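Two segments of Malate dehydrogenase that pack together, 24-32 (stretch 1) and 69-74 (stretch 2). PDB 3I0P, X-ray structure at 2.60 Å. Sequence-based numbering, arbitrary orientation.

Stretch 1, residues 24-32: KVGSDEENA
Stretch 2, residues 69-74: NPTAKP

A loop that leaves one helix and enters the next packs against a type I beta turn running from Asn 69 to Ala 72, burying 380 Å² in all. The register is set by two CA pairs, Ser 27 with Pro 70 at 4.5 Å and Asp 28 with Thr 71 at 4.6 Å.

Lys 24 is still helical (phi/psi -58/-36) and out of reach; Val 25, at -88/13, is the first residue to leave helical angles. Gly 26 sits at 90/19, where a CB would jam against the preceding carbonyl, so the backbone itself calls for glycine. Its O lies 3.1 Å from Thr 71 CG2, whose chi1 is p.

Ser 27 (-67/144, chi1 m) brings OG to 3.4 Å from Pro 70 CB, on a proline with C-gamma endo pucker. Asp 28 (-56/141) also stays extended, and its N donates to Pro 70 O at 3.2 Å. Its side chain, chi1 t and chi2 104°, caps the helix that begins at Glu 29: OD2 accepts from Asn 31 N at 2.9 Å. The same OD2 makes a long salt bridge to Lys 73 NZ, 3.7 Å away.

Glu 29 points away, whereas Glu 30, with chi1 and chi2 both t, extends OE1 to 3.0 Å from Lys 73 NZ in a shorter salt bridge. Lys 73 reaches this pair of carboxylates with chi1 m, chi2 -94°, and chi3 and chi4 t.

Asn 31 is the polar anchor. With chi1 m and chi2 8°, its ND2 donates to Pro 70 O at 3.0 Å and to Ala 72 O at 2.9 Å, so one buried amide serves two turn carbonyls. Pro 70 O therefore accepts from both Asp 28 N and Asn 31 ND2. Ala 32 continues the helix without touching the turn, its N bonded to Asp 28 O at 2.9 Å.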

# COMPACT_ATOMS: atom_id res chain seq x y z
N LYS A 24 -36.65 1.10 -12.53
CA LYS A 24 -37.40 1.98 -13.44
C LYS A 24 -36.59 2.42 -14.65
O LYS A 24 -37.16 2.55 -15.73
CB LYS A 24 -37.95 3.20 -12.70
CG LYS A 24 -39.04 2.88 -11.70
CD LYS A 24 -40.35 2.46 -12.35
CE LYS A 24 -41.39 2.17 -11.29
NZ LYS A 24 -42.75 2.02 -11.84
N VAL A 25 -35.29 2.65 -14.47
CA VAL A 25 -34.40 3.04 -15.59
C VAL A 25 -33.82 1.84 -16.33
O VAL A 25 -32.89 1.97 -17.12
CB VAL A 25 -33.27 4.01 -15.16
CG1 VAL A 25 -33.85 5.29 -14.57
CG2 VAL A 25 -32.33 3.34 -14.16
N GLY A 26 -34.38 0.66 -16.06
CA GLY A 26 -34.11 -0.52 -16.87
C GLY A 26 -32.95 -1.41 -16.47
O GLY A 26 -32.47 -2.19 -17.30
N SER A 27 -32.49 -1.30 -15.23
CA SER A 27 -31.49 -2.24 -14.70
C SER A 27 -32.02 -3.66 -14.57
O SER A 27 -33.18 -3.88 -14.25
CB SER A 27 -30.98 -1.78 -13.33
OG SER A 27 -30.47 -0.47 -13.40
N ASP A 28 -31.14 -4.63 -14.82
CA ASP A 28 -31.38 -6.00 -14.43
C ASP A 28 -31.63 -6.00 -12.91
O ASP A 28 -30.97 -5.25 -12.18
CB ASP A 28 -30.17 -6.87 -14.78
CG ASP A 28 -30.19 -8.21 -14.07
OD1 ASP A 28 -30.52 -9.23 -14.71
OD2 ASP A 28 -29.90 -8.26 -12.85
N GLU A 29 -32.57 -6.82 -12.46
CA GLU A 29 -32.97 -6.79 -11.05
C GLU A 29 -31.82 -7.09 -10.08
O GLU A 29 -31.64 -6.38 -9.08
CB GLU A 29 -34.18 -7.69 -10.80
CG GLU A 29 -34.81 -7.48 -9.44
CD GLU A 29 -34.20 -8.35 -8.34
OE1 GLU A 29 -33.47 -9.32 -8.66
OE2 GLU A 29 -34.47 -8.06 -7.16
N GLU A 30 -31.05 -8.14 -10.37
CA GLU A 30 -29.91 -8.46 -9.53
C GLU A 30 -28.88 -7.31 -9.54
O GLU A 30 -28.35 -6.95 -8.49
CB GLU A 30 -29.26 -9.78 -9.92
CG GLU A 30 -28.27 -10.32 -8.88
CD GLU A 30 -27.53 -11.58 -9.35
OE1 GLU A 30 -27.71 -12.00 -10.52
OE2 GLU A 30 -26.77 -12.14 -8.52
N ASN A 31 -28.64 -6.73 -10.72
CA ASN A 31 -27.78 -5.55 -10.84
C ASN A 31 -28.23 -4.40 -9.94
O ASN A 31 -27.41 -3.78 -9.27
CB ASN A 31 -27.70 -5.07 -12.30
CG ASN A 31 -26.77 -5.93 -13.16
OD1 ASN A 31 -26.29 -6.98 -12.74
ND2 ASN A 31 -26.54 -5.47 -14.40
N ALA A 32 -29.54 -4.12 -9.92
CA ALA A 32 -30.07 -3.06 -9.04
C ALA A 32 -29.71 -3.35 -7.59
O ALA A 32 -29.36 -2.43 -6.86
CB ALA A 32 -31.57 -2.91 -9.21
N ASN A 69 -24.25 0.53 -19.12
CA ASN A 69 -25.24 -0.46 -19.53
C ASN A 69 -25.80 -1.17 -18.30
O ASN A 69 -25.13 -2.02 -17.71
CB ASN A 69 -24.62 -1.46 -20.52
CG ASN A 69 -25.61 -2.53 -20.98
OD1 ASN A 69 -26.74 -2.62 -20.51
ND2 ASN A 69 -25.16 -3.36 -21.92
N PRO A 70 -27.04 -0.82 -17.90
CA PRO A 70 -27.55 -1.29 -16.61
C PRO A 70 -28.00 -2.76 -16.55
O PRO A 70 -28.27 -3.27 -15.46
CB PRO A 70 -28.72 -0.34 -16.35
CG PRO A 70 -29.22 0.02 -17.70
CD PRO A 70 -28.00 0.05 -18.60
N THR A 71 -28.09 -3.44 -17.71
CA THR A 71 -28.43 -4.87 -17.74
C THR A 71 -27.21 -5.75 -17.99
O THR A 71 -27.33 -6.98 -18.07
CB THR A 71 -29.53 -5.23 -18.79
OG1 THR A 71 -29.10 -4.84 -20.10
CG2 THR A 71 -30.86 -4.57 -18.47
N ALA A 72 -26.05 -5.12 -18.11
CA ALA A 72 -24.82 -5.81 -18.48
C ALA A 72 -24.26 -6.64 -17.33
O ALA A 72 -24.42 -6.29 -16.16
CB ALA A 72 -23.79 -4.81 -18.95
N LYS A 73 -23.60 -7.73 -17.70
CA LYS A 73 -22.87 -8.56 -16.75
C LYS A 73 -21.46 -8.74 -17.30
O LYS A 73 -21.26 -8.61 -18.51
CB LYS A 73 -23.57 -9.91 -16.59
CG LYS A 73 -25.04 -9.84 -16.20
CD LYS A 73 -25.26 -9.94 -14.69
CE LYS A 73 -26.76 -10.05 -14.37
NZ LYS A 73 -26.99 -10.51 -12.97
N PRO A 74 -20.46 -9.02 -16.42
CA PRO A 74 -19.09 -9.21 -16.90
C PRO A 74 -18.92 -10.50 -17.71
O PRO A 74 -19.71 -11.43 -17.55
CB PRO A 74 -18.29 -9.30 -15.60
CG PRO A 74 -19.27 -9.81 -14.60
CD PRO A 74 -20.53 -9.09 -14.95